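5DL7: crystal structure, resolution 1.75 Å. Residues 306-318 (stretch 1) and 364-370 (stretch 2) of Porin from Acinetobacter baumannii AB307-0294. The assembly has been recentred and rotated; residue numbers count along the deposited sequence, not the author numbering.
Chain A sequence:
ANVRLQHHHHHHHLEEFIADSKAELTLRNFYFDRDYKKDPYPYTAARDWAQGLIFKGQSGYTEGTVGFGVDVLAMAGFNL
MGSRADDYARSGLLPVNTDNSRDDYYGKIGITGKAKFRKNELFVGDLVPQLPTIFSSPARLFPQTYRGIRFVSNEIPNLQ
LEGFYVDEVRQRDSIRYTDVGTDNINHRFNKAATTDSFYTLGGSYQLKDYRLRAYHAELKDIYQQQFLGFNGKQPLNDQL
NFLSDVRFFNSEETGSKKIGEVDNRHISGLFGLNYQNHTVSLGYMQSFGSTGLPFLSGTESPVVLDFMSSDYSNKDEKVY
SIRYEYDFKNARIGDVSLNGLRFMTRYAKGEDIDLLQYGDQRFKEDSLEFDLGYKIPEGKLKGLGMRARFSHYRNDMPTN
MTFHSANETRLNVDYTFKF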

ATOM      1  N   ASP A 306       2.523   8.091  -2.541  1.00 24.67           N
ATOM      2  CA  ASP A 306       2.870   6.639  -2.548  1.00 25.63           C
ATOM      3  C   ASP A 306       3.657   6.301  -3.826  1.00 24.94           C
ATOM      4  O   ASP A 306       3.222   5.721  -4.787  1.00 26.41           O
ATOM      5  N   PHE A 307       4.908   6.742  -3.861  1.00 24.43           N
ATOM      6  CA  PHE A 307       5.806   6.557  -5.062  1.00 24.32           C
ATOM      7  C   PHE A 307       6.475   5.189  -5.154  1.00 26.42           C
ATOM      8  O   PHE A 307       6.538   4.486  -4.072  1.00 25.08           O
ATOM      9  N   MET A 308       6.871   4.780  -6.294  1.00 24.37           N
ATOM     10  CA  MET A 308       7.301   3.459  -6.664  1.00 24.45           C
ATOM     11  C   MET A 308       8.623   3.077  -5.977  1.00 26.09           C
ATOM     12  O   MET A 308       8.781   1.911  -5.521  1.00 26.93           O
ATOM     13  N   SER A 309       9.585   4.002  -5.953  1.00 22.98           N
ATOM     14  CA  SER A 309      10.993   3.591  -5.829  1.00 23.00           C
ATOM     15  C   SER A 309      11.589   4.022  -4.445  1.00 23.59           C
ATOM     16  O   SER A 309      12.783   3.757  -4.263  1.00 23.79           O
ATOM     17  N   SER A 310      10.815   4.701  -3.592  1.00 22.55           N
ATOM     18  CA  SER A 310      11.243   5.080  -2.248  1.00 21.04           C
ATOM     19  C   SER A 310      10.002   5.372  -1.449  1.00 24.23           C
ATOM     20  O   SER A 310       8.959   5.730  -2.016  1.00 24.87           O
ATOM     21  N   ASP A 311      10.144   5.408  -0.132  1.00 21.05           N
ATOM     22  CA  ASP A 311       9.081   5.805   0.763  1.00 21.37           C
ATOM     23  C   ASP A 311       8.969   7.285   1.026  1.00 21.72           C
ATOM     24  O   ASP A 311       7.901   7.684   1.576  1.00 21.81           O
ATOM     25  N   TYR A 312       9.987   8.068   0.713  1.00 21.04           N
ATOM     26  CA  TYR A 312       9.963   9.560   0.914  1.00 20.41           C
ATOM     27  C   TYR A 312       9.612   9.954   2.332  1.00 20.30           C
ATOM     28  O   TYR A 312       9.221  11.087   2.567  1.00 21.98           O
ATOM     29  N   SER A 313       9.913   9.083   3.324  1.00 19.29           N
ATOM     30  CA  SER A 313       9.477   9.225   4.714  1.00 18.04           C
ATOM     31  C   SER A 313      10.649   9.315   5.710  1.00 18.25           C
ATOM     32  O   SER A 313      10.454   8.954   6.926  1.00 19.83           O
ATOM     33  N   ASN A 314      11.809   9.767   5.250  1.00 19.19           N
ATOM     34  CA  ASN A 314      13.006   9.834   6.105  1.00 18.14           C
ATOM     35  C   ASN A 314      12.913  10.938   7.107  1.00 19.67           C
ATOM     36  O   ASN A 314      12.133  11.940   6.928  1.00 19.99           O
ATOM     37  N   LYS A 315      13.748  10.840   8.139  1.00 19.44           N
ATOM     38  CA  LYS A 315      13.952  11.876   9.155  1.00 19.29           C
ATOM     39  C   LYS A 315      14.240  13.249   8.435  1.00 19.98           C
ATOM     40  O   LYS A 315      15.102  13.377   7.549  1.00 19.66           O
ATOM     41  N   ASP A 316      13.458  14.236   8.800  1.00 20.25           N
ATOM     42  CA  ASP A 316      13.516  15.619   8.339  1.00 20.30           C
ATOM     43  C   ASP A 316      13.217  15.886   6.908  1.00 21.60           C
ATOM     44  O   ASP A 316      13.321  17.032   6.448  1.00 22.31           O
ATOM     45  N   GLU A 317      12.752  14.856   6.186  1.00 20.11           N
ATOM     46  CA  GLU A 317      12.608  15.016   4.723  1.00 19.32           C
ATOM     47  C   GLU A 317      11.401  15.916   4.422  1.00 21.73           C
ATOM     48  O   GLU A 317      10.304  15.636   4.914  1.00 20.70           O
ATOM     49  N   LYS A 318      11.685  16.890   3.584  1.00 20.94           N
ATOM     50  CA  LYS A 318      10.658  17.758   2.983  1.00 22.25           C
ATOM     51  C   LYS A 318      10.453  17.312   1.599  1.00 19.86           C
ATOM     52  O   LYS A 318      11.427  17.169   0.811  1.00 22.36           O
ATOM     53  N   LYS A 364      19.218  13.821  -0.615  1.00 23.15           N
ATOM     54  CA  LYS A 364      18.132  14.222  -1.494  1.00 25.71           C
ATOM     55  C   LYS A 364      17.756  13.073  -2.374  1.00 22.53           C
ATOM     56  O   LYS A 364      18.572  12.132  -2.694  1.00 22.04           O
ATOM     57  N   GLU A 365      16.498  13.100  -2.877  1.00 23.15           N
ATOM     58  CA  GLU A 365      16.011  12.060  -3.836  1.00 22.28           C
ATOM     59  C   GLU A 365      14.914  12.613  -4.712  1.00 24.13           C
ATOM     60  O   GLU A 365      14.238  13.581  -4.287  1.00 21.50           O
ATOM     61  N   ASP A 366      14.739  12.058  -5.879  1.00 21.57           N
ATOM     62  CA  ASP A 366      13.634  12.517  -6.754  1.00 23.28           C
ATOM     63  C   ASP A 366      13.142  11.400  -7.624  1.00 22.50           C
ATOM     64  O   ASP A 366      13.863  10.432  -7.901  1.00 23.76           O
ATOM     65  N   SER A 367      11.898  11.525  -8.032  1.00 21.78           N
ATOM     66  CA  SER A 367      11.246  10.532  -8.925  1.00 22.87           C
ATOM     67  C   SER A 367      10.393  11.226  -9.965  1.00 25.23           C
ATOM     68  O   SER A 367       9.558  12.074  -9.579  1.00 23.20           O
ATOM     69  N   LEU A 368      10.547  10.782 -11.173  1.00 22.50           N
ATOM     70  CA  LEU A 368       9.598  11.117 -12.287  1.00 22.30           C
ATOM     71  C   LEU A 368       8.894   9.824 -12.655  1.00 22.25           C
ATOM     72  O   LEU A 368       9.554   8.889 -13.058  1.00 23.95           O
ATOM     73  N   GLU A 369       7.584   9.805 -12.550  1.00 21.87           N
ATOM     74  CA  GLU A 369       6.791   8.644 -12.883  1.00 21.76           C
ATOM     75  C   GLU A 369       5.729   8.882 -13.950  1.00 23.74           C
ATOM     76  O   GLU A 369       5.196   9.949 -14.108  1.00 25.53           O
ATOM     77  N   PHE A 370       5.463   7.815 -14.672  1.00 23.42           N
ATOM     78  CA  PHE A 370       4.402   7.665 -15.701  1.00 26.95           C
ATOM     79  C   PHE A 370       3.577   6.434 -15.449  1.00 28.00           C
ATOM     80  O   PHE A 370       4.126   5.437 -15.077  1.00 29.45           O
TER

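Stretch 2 is a continuous strand, and its side chains alternate. Glu365, Ser367 and Glu369 point toward stretch 1; Lys364, Asp366, Leu368 and Phe370 point away. Stretch 1 has almost no regular structure here. No backbone-to-backbone hydrogen bond joins the stretches.

Lys364, the first residue of this stretch, has chi1 p and its other chi angles t. It makes no contact with stretch 1.

Glu365 loses the most surface to the other stretch. Its chi1 is p and its chi2 t. Glu365 OE1 accepts a hydrogen bond from Ser310 OG at 2.6 Å. Ser310 is t, and Ser310 OG also accepts a bond from Tyr312 N at 3.2 Å. Glu365 OE2 lies over one face of the Tyr312 ring, 3.6 Å from Tyr312 CD2. Glu365 OE2 is also 2.5 Å from Glu317 OE2. Two carboxylate oxygens this close would repel if both were charged, so one acid group probably holds a proton. Glu317 is extended, with chi1 and chi2 both t. Glu317 OE1 accepts from Asn314 N at 3.1 Å and from Asn314 ND2 at 2.8 Å. These bonds tie its carboxylate to the start of the type II turn from Asn314 to Glu317.

Asp366 has chi1 p, and its CA-to-CB bond points away. Its backbone still meets stretch 1: Asp366 C is 3.0 Å from Tyr312 OH, at the edge of the ring.

Ser367 is m. Ser367 OG and Tyr312 OH form a 2.6 Å hydrogen bond in which either could be the donor. The Tyr312 CA-to-CB bond points sideways, but with chi1 m the ring reaches across and brings its hydroxyl to the strand. Ser367 CB packs 3.6 Å from Phe307 CD2. Water 1 lies 2.7 Å from Ser367 OG and is hydrogen-bonded to it. Water 1 also accepts from Ser309 N at 3.1 Å, so it bridges the two stretches.

Leu368 has chi1 t and chi2 p. It points away and does not touch stretch 1.

Glu369 points inward with chi1 m and chi2 t. Glu369 OE2 accepts from Met308 N at 2.8 Å, with a nearly straight N-H...O angle of 178°. Water 1 donates to Glu369 OE2 at 2.7 Å. Glu369 OE2 is also 3.1 Å from Phe307 CD2 and 3.5 Å from Met308 CB. Both Phe307 and Met308 point toward the strand, each with chi1 m.

Phe370 is m and points away; the strand continues beyond it.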

ATOM      1  CB  ASP A 306       1.608   5.800  -2.564  1.00 29.25           C
ATOM      2  CG  ASP A 306       0.665   6.118  -3.760  1.00 41.53           C
ATOM      3  OD1 ASP A 306       0.607   7.361  -4.421  1.00 36.50           O
ATOM      4  OD2 ASP A 306      -0.170   5.143  -4.092  1.00 42.83           O
ATOM      5  CB  PHE A 307       6.850   7.668  -4.970  1.00 25.05           C
ATOM      6  CG  PHE A 307       6.382   8.968  -5.648  1.00 25.28           C
ATOM      7  CD1 PHE A 307       5.361   9.727  -5.115  1.00 27.42           C
ATOM      8  CD2 PHE A 307       6.909   9.385  -6.825  1.00 27.06           C
ATOM      9  CE1 PHE A 307       4.974  10.947  -5.706  1.00 26.01           C
ATOM     10  CE2 PHE A 307       6.481  10.569  -7.471  1.00 28.59           C
ATOM     11  CZ  PHE A 307       5.491  11.339  -6.910  1.00 26.43           C
ATOM     12  CB  MET A 308       7.362   3.266  -8.142  1.00 27.65           C
ATOM     13  CG  MET A 308       5.946   3.338  -8.713  1.00 29.08           C
ATOM     14  SD  MET A 308       6.078   3.552 -10.580  1.00 33.94           S
ATOM     15  CE  MET A 308       6.953   2.107 -11.087  1.00 33.49           C
ATOM     16  CB  SER A 309      11.870   4.170  -6.937  1.00 24.30           C
ATOM     17  OG  SER A 309      11.341   3.730  -8.185  1.00 26.01           O
ATOM     18  CB  SER A 310      12.089   6.387  -2.286  1.00 21.06           C
ATOM     19  OG  SER A 310      12.417   6.957  -0.978  1.00 22.27           O
ATOM     20  CB  ASP A 311       9.034   4.954   2.001  1.00 23.04           C
ATOM     21  CG  ASP A 311      10.003   5.223   2.989  1.00 25.66           C
ATOM     22  OD1 ASP A 311      10.808   6.215   2.981  1.00 26.17           O
ATOM     23  OD2 ASP A 311       9.734   4.793   4.120  1.00 31.42           O
ATOM     24  CB  TYR A 312       9.069  10.247  -0.138  1.00 23.29           C
ATOM     25  CG  TYR A 312       9.686  10.351  -1.488  1.00 21.66           C
ATOM     26  CD1 TYR A 312       9.532   9.357  -2.364  1.00 23.13           C
ATOM     27  CD2 TYR A 312      10.284  11.467  -1.891  1.00 22.27           C
ATOM     28  CE1 TYR A 312      10.142   9.384  -3.640  1.00 21.34           C
ATOM     29  CE2 TYR A 312      10.875  11.585  -3.127  1.00 22.36           C
ATOM     30  CZ  TYR A 312      10.794  10.556  -4.007  1.00 22.70           C
ATOM     31  OH  TYR A 312      11.419  10.572  -5.250  1.00 24.26           O
ATOM     32  CB  SER A 313       8.445   8.107   5.094  1.00 20.35           C
ATOM     33  OG  SER A 313       7.290   8.158   4.166  1.00 21.49           O
ATOM     34  CB  ASN A 314      14.189  10.036   5.195  1.00 19.11           C
ATOM     35  CG  ASN A 314      14.422   8.824   4.336  1.00 23.49           C
ATOM     36  OD1 ASN A 314      14.828   7.762   4.845  1.00 21.69           O
ATOM     37  ND2 ASN A 314      14.093   8.865   3.039  1.00 21.33           N
ATOM     38  CB  LYS A 315      15.081  11.509  10.096  1.00 20.14           C
ATOM     39  CG  LYS A 315      15.196  12.540  11.212  1.00 24.01           C
ATOM     40  CD  LYS A 315      16.411  12.877  11.878  1.00 32.02           C
ATOM     41  CE  LYS A 315      16.408  13.967  12.919  1.00 27.63           C
ATOM     42  NZ  LYS A 315      16.963  15.173  12.495  1.00 31.40           N
ATOM     43  CB  ASP A 316      14.817  16.240   8.697  1.00 23.19           C
ATOM     44  CG  ASP A 316      14.903  16.489  10.283  1.00 26.19           C
ATOM     45  OD1 ASP A 316      13.986  16.435  11.074  1.00 28.46           O
ATOM     46  OD2 ASP A 316      15.977  17.025  10.525  1.00 31.30           O
ATOM     47  CB  GLU A 317      12.386  13.666   4.156  1.00 19.34           C
ATOM     48  CG  GLU A 317      12.300  13.605   2.646  1.00 21.30           C
ATOM     49  CD  GLU A 317      12.516  12.291   1.975  1.00 20.80           C
ATOM     50  OE1 GLU A 317      12.577  11.242   2.659  1.00 19.84           O
ATOM     51  OE2 GLU A 317      12.630  12.315   0.672  1.00 22.03           O
ATOM     52  CB  LYS A 318      11.126  19.222   2.976  1.00 23.45           C
ATOM     53  CG  LYS A 318      11.189  19.806   4.373  1.00 28.56           C
ATOM     54  CD  LYS A 318      11.698  21.250   4.118  1.00 35.26           C
ATOM     55  CE  LYS A 318      11.832  21.977   5.401  1.00 38.13           C
ATOM     56  NZ  LYS A 318      13.156  21.531   5.928  1.00 39.66           N
ATOM     57  CB  LYS A 364      18.437  15.582  -2.233  1.00 25.19           C
ATOM     58  CG  LYS A 364      19.551  15.500  -3.151  1.00 32.13           C
ATOM     59  CD  LYS A 364      19.956  16.890  -3.620  1.00 36.26           C
ATOM     60  CE  LYS A 364      21.169  16.580  -4.528  1.00 44.88           C
ATOM     61  NZ  LYS A 364      21.685  17.776  -5.088  1.00 57.86           N
ATOM     62  CB  GLU A 365      15.532  10.774  -3.116  1.00 20.99           C
ATOM     63  CG  GLU A 365      14.383  11.099  -2.196  1.00 21.05           C
ATOM     64  CD  GLU A 365      13.934   9.922  -1.297  1.00 23.33           C
ATOM     65  OE1 GLU A 365      14.102   8.763  -1.712  1.00 24.98           O
ATOM     66  OE2 GLU A 365      13.145  10.108  -0.281  1.00 22.57           O
ATOM     67  CB  ASP A 366      13.879  13.815  -7.466  1.00 22.73           C
ATOM     68  CG  ASP A 366      14.861  13.781  -8.631  1.00 27.47           C
ATOM     69  OD1 ASP A 366      15.561  12.772  -8.851  1.00 28.49           O
ATOM     70  OD2 ASP A 366      14.957  14.822  -9.387  1.00 28.46           O
ATOM     71  CB  SER A 367      10.238   9.722  -8.090  1.00 24.19           C
ATOM     72  OG  SER A 367      10.802   8.849  -7.141  1.00 24.75           O
ATOM     73  CB  LEU A 368      10.276  11.777 -13.507  1.00 24.65           C
ATOM     74  CG  LEU A 368       9.331  12.135 -14.683  1.00 27.63           C
ATOM     75  CD1 LEU A 368       8.268  13.206 -14.157  1.00 26.57           C
ATOM     76  CD2 LEU A 368      10.247  12.679 -15.743  1.00 30.34           C
ATOM     77  CB  GLU A 369       5.981   8.089 -11.734  1.00 22.44           C
ATOM     78  CG  GLU A 369       6.894   7.795 -10.518  1.00 21.46           C
ATOM     79  CD  GLU A 369       6.131   7.015  -9.404  1.00 27.17           C
ATOM     80  OE1 GLU A 369       4.916   6.791  -9.458  1.00 27.29           O
ATOM     81  OE2 GLU A 369       6.883   6.676  -8.410  1.00 26.00           O
ATOM     82  CB  PHE A 370       4.961   7.564 -17.113  1.00 31.36           C
ATOM     83  CG  PHE A 370       5.700   8.748 -17.485  1.00 34.48           C
ATOM     84  CD1 PHE A 370       4.996   9.843 -17.990  1.00 36.69           C
ATOM     85  CD2 PHE A 370       7.088   8.870 -17.289  1.00 41.46           C
ATOM     86  CE1 PHE A 370       5.610  11.067 -18.364  1.00 38.46           C
ATOM     87  CE2 PHE A 370       7.750  10.076 -17.681  1.00 43.58           C
ATOM     88  CZ  PHE A 370       6.988  11.185 -18.168  1.00 43.20           C
TER
HETATM   89  O   HOH W   1       9.451   6.605  -7.713  1.00 25.90           O